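Erythrocyte membrane protein 1 (Plasmodium falciparum, PDB 2XU0) probably binds receptors on the host cell surface as a parasite adhesin, this chain being its N-terminal segment and first Duffy-binding-like domain, which takes part in rosetting. Local coordinates at residues K166-G169 / N170-N174; Y249-L252 / R253-W257; L433-L436 / N437-K440. The protein carries 10 engineered substitutions. All coordinates share one frame; numbering follows the deposited sequence.

Contact 1 (K166-G169 / N170-N174); sequences KYEG and NYIVN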
# COMPACT_ATOMS: atom_id res chain seq x y z
N LYS A 166 -11.04 8.11 -12.16
CA LYS A 166 -12.46 7.87 -11.88
C LYS A 166 -12.74 6.37 -11.62
O LYS A 166 -13.26 5.99 -10.56
CB LYS A 166 -13.33 8.40 -13.04
CG LYS A 166 -14.82 8.00 -12.95
CD LYS A 166 -15.52 8.10 -14.31
CE LYS A 166 -16.97 7.64 -14.31
NZ LYS A 166 -17.11 6.16 -14.18
N TYR A 167 -12.31 5.52 -12.58
CA TYR A 167 -12.55 4.08 -12.46
C TYR A 167 -11.81 3.41 -11.37
O TYR A 167 -12.43 2.65 -10.61
CB TYR A 167 -12.38 3.38 -13.81
CG TYR A 167 -13.57 3.60 -14.71
CD1 TYR A 167 -13.61 4.66 -15.61
CD2 TYR A 167 -14.71 2.79 -14.60
CE1 TYR A 167 -14.70 4.85 -16.46
CE2 TYR A 167 -15.82 2.99 -15.43
CZ TYR A 167 -15.80 4.01 -16.37
OH TYR A 167 -16.88 4.22 -17.19
N GLU A 168 -10.50 3.73 -11.22
CA GLU A 168 -9.69 3.17 -10.12
C GLU A 168 -10.33 3.49 -8.75
O GLU A 168 -10.48 2.60 -7.91
CB GLU A 168 -8.22 3.70 -10.20
CG GLU A 168 -7.32 3.21 -9.07
CD GLU A 168 -7.17 1.71 -8.88
OE1 GLU A 168 -7.34 0.96 -9.87
OE2 GLU A 168 -6.81 1.30 -7.75
N GLY A 169 -10.71 4.76 -8.57
CA GLY A 169 -11.40 5.24 -7.38
C GLY A 169 -12.70 4.51 -7.14
O GLY A 169 -12.98 4.07 -6.02
N ASN A 170 -13.49 4.33 -8.23
CA ASN A 170 -14.74 3.57 -8.13
C ASN A 170 -14.49 2.17 -7.65
O ASN A 170 -15.16 1.74 -6.71
CB ASN A 170 -15.51 3.60 -9.45
CG ASN A 170 -16.94 4.01 -9.23
OD1 ASN A 170 -17.66 3.45 -8.39
ND2 ASN A 170 -17.35 5.07 -9.91
N TYR A 171 -13.45 1.48 -8.19
CA TYR A 171 -13.18 0.13 -7.70
C TYR A 171 -12.83 0.18 -6.23
O TYR A 171 -13.41 -0.57 -5.45
CB TYR A 171 -12.07 -0.64 -8.49
CG TYR A 171 -11.67 -1.89 -7.73
CD1 TYR A 171 -12.41 -3.06 -7.85
CD2 TYR A 171 -10.68 -1.85 -6.75
CE1 TYR A 171 -12.16 -4.17 -7.03
CE2 TYR A 171 -10.45 -2.93 -5.90
CZ TYR A 171 -11.17 -4.10 -6.07
OH TYR A 171 -10.92 -5.18 -5.27
N ILE A 172 -11.82 1.04 -5.84
CA ILE A 172 -11.36 1.08 -4.44
C ILE A 172 -12.51 1.30 -3.50
O ILE A 172 -12.66 0.56 -2.53
CB ILE A 172 -10.21 2.13 -4.19
CG1 ILE A 172 -8.90 1.85 -4.99
CG2 ILE A 172 -9.97 2.39 -2.69
CD1 ILE A 172 -8.19 0.61 -4.67
N VAL A 173 -13.30 2.34 -3.75
CA VAL A 173 -14.43 2.70 -2.87
C VAL A 173 -15.44 1.56 -2.78
O VAL A 173 -15.93 1.28 -1.69
CB VAL A 173 -15.10 4.02 -3.33
CG1 VAL A 173 -16.43 4.26 -2.61
CG2 VAL A 173 -14.16 5.20 -3.14
N ASN A 174 -15.73 0.89 -3.91
CA ASN A 174 -16.75 -0.17 -3.88
C ASN A 174 -16.34 -1.56 -3.42
O ASN A 174 -17.20 -2.42 -3.27
CB ASN A 174 -17.61 -0.16 -5.16
CG ASN A 174 -18.44 1.10 -5.24
OD1 ASN A 174 -19.33 1.33 -4.41
ND2 ASN A 174 -18.10 1.98 -6.17
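I172 and E168, one helical turn apart, show how a buried carboxylate can share a helix face with an aliphatic chain. Followed outward, the isoleucine meets glutamate oxygen at nearly every step. Its CB lies 3.8 Å from the E168 backbone O; CG1, the next atom, comes within 3.4 Å of that same oxygen and also reaches the side-chain OE2. At the tip, CD1 rests 3.4 Å from E168 OE2. The first torsion explains this course: with CG1 anti to the carbonyl carbon (chi1 -62°), the ethyl branch runs back along the preceding turn, while CG2 takes the position anti to the backbone N. E168 answers with a bend at chi2 (57°), and the two side chains cross at a slant.

The carboxylate is held from elsewhere. OE1 forms a salt bridge with R104 and accepts the amide N-H of C139, and OE2 accepts a hydrogen bond from S195 on helix 186-204, so the hydrocarbon of I172 packs against a charge already matched by polar partners, which probably favours the ionised form. I172 also touches S191, L192 and S195 of that helix.

In the backbone, the I172 N to E168 O bond is 2.9 Å long and nearly straight at 173°. V173 N to G169 O is equally short and straight, and V173 CG2 sits 3.3 Å from G169 O. Such i to i+4 pairing is that of a regular alpha-helix, here helix 154-175 packed on helix 186-204 in the helical core of a Duffy-binding-like domain.

Contact 2 (Y249-L252 / R253-W257); sequences YAKL and REDWW. Engineered in segment 249-252: A250 (natural residue Ser).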
# COMPACT_ATOMS: atom_id res chain seq x y z
N TYR A 249 12.50 14.15 -21.04
CA TYR A 249 11.18 13.57 -20.87
C TYR A 249 10.89 13.24 -19.43
O TYR A 249 9.75 13.40 -19.01
CB TYR A 249 10.98 12.39 -21.82
CG TYR A 249 11.03 12.82 -23.27
CD1 TYR A 249 9.96 13.49 -23.86
CD2 TYR A 249 12.15 12.58 -24.05
CE1 TYR A 249 10.00 13.91 -25.18
CE2 TYR A 249 12.21 12.99 -25.38
CZ TYR A 249 11.13 13.65 -25.94
OH TYR A 249 11.18 14.06 -27.25
N ALA A 250 11.92 12.88 -18.64
CA ALA A 250 11.75 12.60 -17.22
C ALA A 250 11.27 13.85 -16.46
O ALA A 250 10.32 13.76 -15.68
CB ALA A 250 13.04 12.06 -16.62
N LYS A 251 11.87 15.02 -16.75
CA LYS A 251 11.52 16.30 -16.13
C LYS A 251 10.15 16.76 -16.63
O LYS A 251 9.32 17.23 -15.85
CB LYS A 251 12.60 17.34 -16.42
CG LYS A 251 12.37 18.65 -15.70
CD LYS A 251 13.31 19.74 -16.22
CE LYS A 251 12.97 21.11 -15.66
NZ LYS A 251 12.95 21.13 -14.17
N LEU A 252 9.90 16.58 -17.92
CA LEU A 252 8.63 16.93 -18.57
C LEU A 252 7.45 16.15 -17.96
O LEU A 252 6.39 16.74 -17.73
CB LEU A 252 8.74 16.67 -20.08
CG LEU A 252 7.55 17.07 -20.94
CD1 LEU A 252 7.45 18.58 -21.07
CD2 LEU A 252 7.65 16.44 -22.32
N ARG A 253 7.63 14.84 -17.71
CA ARG A 253 6.57 14.01 -17.12
C ARG A 253 6.34 14.34 -15.64
O ARG A 253 5.19 14.32 -15.21
CB ARG A 253 6.88 12.52 -17.28
CG ARG A 253 6.90 12.04 -18.71
CD ARG A 253 6.36 10.64 -18.66
NE ARG A 253 7.28 9.67 -19.20
CZ ARG A 253 7.10 8.36 -19.17
NH1 ARG A 253 6.03 7.84 -18.59
NH2 ARG A 253 7.99 7.56 -19.72
N GLU A 254 7.42 14.65 -14.89
CA GLU A 254 7.40 15.06 -13.48
C GLU A 254 6.56 16.32 -13.30
O GLU A 254 5.80 16.41 -12.33
CB GLU A 254 8.82 15.46 -13.02
CG GLU A 254 9.67 14.30 -12.57
CD GLU A 254 11.13 14.64 -12.33
OE1 GLU A 254 11.92 13.68 -12.15
OE2 GLU A 254 11.50 15.84 -12.33
N ASP A 255 6.82 17.34 -14.16
CA ASP A 255 6.13 18.63 -14.11
C ASP A 255 4.71 18.47 -14.58
O ASP A 255 3.82 19.04 -13.97
CB ASP A 255 6.88 19.68 -14.95
CG ASP A 255 8.17 20.10 -14.29
OD1 ASP A 255 8.48 19.58 -13.19
OD2 ASP A 255 8.83 21.01 -14.83
N TRP A 256 4.48 17.64 -15.60
CA TRP A 256 3.12 17.38 -16.02
C TRP A 256 2.33 16.84 -14.83
O TRP A 256 1.24 17.32 -14.57
CB TRP A 256 3.07 16.41 -17.21
CG TRP A 256 1.70 16.35 -17.83
CD1 TRP A 256 1.21 17.16 -18.81
CD2 TRP A 256 0.61 15.51 -17.42
NE1 TRP A 256 -0.10 16.84 -19.08
CE2 TRP A 256 -0.50 15.84 -18.24
CE3 TRP A 256 0.46 14.50 -16.45
CZ2 TRP A 256 -1.74 15.19 -18.12
CZ3 TRP A 256 -0.76 13.84 -16.35
CH2 TRP A 256 -1.85 14.21 -17.16
N TRP A 257 2.90 15.86 -14.09
CA TRP A 257 2.21 15.28 -12.94
C TRP A 257 1.90 16.35 -11.91
O TRP A 257 0.75 16.52 -11.50
CB TRP A 257 3.01 14.13 -12.30
CG TRP A 257 2.32 13.58 -11.08
CD1 TRP A 257 2.59 13.89 -9.78
CD2 TRP A 257 1.07 12.86 -11.06
NE1 TRP A 257 1.67 13.29 -8.94
CE2 TRP A 257 0.69 12.71 -9.71
CE3 TRP A 257 0.25 12.30 -12.07
CZ2 TRP A 257 -0.42 11.96 -9.32
CZ3 TRP A 257 -0.85 11.56 -11.69
CH2 TRP A 257 -1.19 11.41 -10.33
O HOH W 1 10.59 23.06 -14.25
O HOH W 2 11.16 19.76 -12.59
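The first turns of helix 249-268 are tied by four successive i to i+4 backbone bonds, from R253 N to Y249 O (2.9 Å) through W256 N to L252 O. The side chains of K251 and D255 cross obliquely, NZ and OD2 standing 4.2 Å apart, too far for a salt bridge. Two waters fill the role instead. One accepts from K251 NZ and donates to D255 OD2 at 2.8 Å; the other accepts from the same NZ, also at 2.8 Å, and donates to D255 OD1. A turn at the end of the lysine chain (chi4 55°) completes its reach toward them. The carboxylate has a further partner in Y240, whose hydroxyl is hydrogen-bonded to OD2.

E254 lies along the preceding turn, its CG 3.2 Å from A250 O, where alanine is an engineered substitution, and its OE2 3.8 Å from K251 CA. Its other oxygen, OE1, is taken by a salt bridge to R206. R253 likewise brings CG to 3.2 Å from Y249 O, then bends so that NH1 bonds to V203 O and Q218. The chemistry implies two kinds of tie: the pairing of K251 with D255 runs through water, which should soften their attraction, whereas direct bonds from D255 to Y240, from R253 to V203 and Q218, and from E254 to R206 join this helix to neighbouring parts of the domain.

Contact 3 (L433-L436 / N437-K440); sequences LNLL and NNGK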
# COMPACT_ATOMS: atom_id res chain seq x y z
N LEU A 433 11.82 -0.11 10.91
CA LEU A 433 10.92 -1.18 11.31
C LEU A 433 9.99 -0.77 12.45
O LEU A 433 8.83 -1.21 12.46
CB LEU A 433 11.63 -2.54 11.58
CG LEU A 433 12.27 -3.24 10.37
CD1 LEU A 433 13.00 -4.53 10.79
CD2 LEU A 433 11.24 -3.60 9.32
N ASN A 434 10.45 0.12 13.35
CA ASN A 434 9.67 0.70 14.45
C ASN A 434 8.51 1.50 13.87
O ASN A 434 7.44 1.47 14.44
CB ASN A 434 10.52 1.66 15.32
CG ASN A 434 11.65 1.07 16.11
OD1 ASN A 434 12.62 1.76 16.46
ND2 ASN A 434 11.55 -0.21 16.47
N LEU A 435 8.72 2.19 12.74
CA LEU A 435 7.64 2.95 12.07
C LEU A 435 6.54 1.99 11.58
O LEU A 435 5.35 2.31 11.67
CB LEU A 435 8.20 3.75 10.88
CG LEU A 435 9.30 4.79 11.16
CD1 LEU A 435 9.62 5.61 9.89
CD2 LEU A 435 8.98 5.68 12.38
N LEU A 436 6.94 0.80 11.07
CA LEU A 436 5.99 -0.21 10.60
C LEU A 436 5.18 -0.74 11.77
O LEU A 436 3.96 -0.88 11.64
CB LEU A 436 6.68 -1.34 9.80
CG LEU A 436 7.43 -0.94 8.52
CD1 LEU A 436 8.04 -2.14 7.88
CD2 LEU A 436 6.52 -0.17 7.52
N ASN A 437 5.84 -0.97 12.92
CA ASN A 437 5.18 -1.37 14.19
C ASN A 437 4.12 -0.36 14.60
O ASN A 437 3.11 -0.73 15.19
CB ASN A 437 6.22 -1.43 15.35
CG ASN A 437 7.18 -2.60 15.24
OD1 ASN A 437 7.04 -3.44 14.35
ND2 ASN A 437 8.21 -2.63 16.11
N ASN A 438 4.35 0.91 14.27
CA ASN A 438 3.49 2.03 14.67
C ASN A 438 2.31 2.28 13.78
O ASN A 438 1.58 3.22 14.05
CB ASN A 438 4.32 3.30 14.76
CG ASN A 438 5.32 3.31 15.87
OD1 ASN A 438 5.12 2.67 16.90
ND2 ASN A 438 6.40 4.05 15.68
N GLY A 439 2.14 1.50 12.71
CA GLY A 439 1.04 1.70 11.77
C GLY A 439 -0.33 1.55 12.38
O GLY A 439 -0.48 0.90 13.42
N LYS A 440 -1.36 2.13 11.76
CA LYS A 440 -2.74 2.05 12.26
C LYS A 440 -3.13 0.59 12.63
O LYS A 440 -3.49 0.31 13.79
CB LYS A 440 -3.71 2.64 11.22
CG LYS A 440 -5.14 2.85 11.74
CD LYS A 440 -6.11 3.24 10.61
CE LYS A 440 -6.31 4.73 10.52
NZ LYS A 440 -7.39 5.09 9.54
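N437 and N434 bring their side-chain amides near each other with the planes 49° apart, where helix 429-437 gives way to the loop before helix 440-443. The two ND2 atoms are 4.1 Å from each other, a plain proximity of two donors. The N437 amide is held at both of its polar atoms by D453 and F454: OD1 accepts the backbone N-H of F454 and ND2 donates to D453 OD1, which probably fixes its rotation. With CG anti to the carbonyl carbon (chi1 -71°), the group is carried back over the last turn, CG coming to 3.5 Å from L433 O. That carbonyl is engaged by N437 N, in the final well-formed i to i+4 bond here (3.0 Å).

N438 uses the same first torsion, yet its amide approaches a different carbonyl. ND2 comes within 3.0 Å of N434 O, but at an angle too poor for a hydrogen bond; it donates instead to the backbone O of K20, linking this helix end to the N-terminal part of the chain. The N438 backbone N-H is divided between two weak bonds, to N434 O and L435 O, both 3.1 Å long and clearly bent.

The leucines point their chains elsewhere, into the surrounding helices: L433 against F391 of helix 371-407, L436 against F316 of helix 311-338, and L435 against A22 and V25 of helix 22-39 in the N-terminal segment. Beyond the helix end, G439 N donates to L436 O at 3.2 Å from well above the carbonyl plane, 63° out of it.

The three contacts do not touch one another, and each takes its chemistry from its place in the fold. Contacts 1 and 2 belong to the same Duffy-binding domain, their centres 26 Å apart, and both pack on helix 186-204. Contact 1 sets hydrocarbon beside a buried carboxylate; contact 2, farther from the chain's centre, pairs a partly exposed, water-bridged flank with buried tryptophans. Contact 3 lies in the C-terminal subdomain, on the opposite side of the chain's centre from contact 1, and its polar groups are uncharged amides at the end of a helix, where the backbone bonds weaken. Its leucines are buried, like E168 and I172 of contact 1, but they meet other helices, including helix 22-39 near the N-terminus.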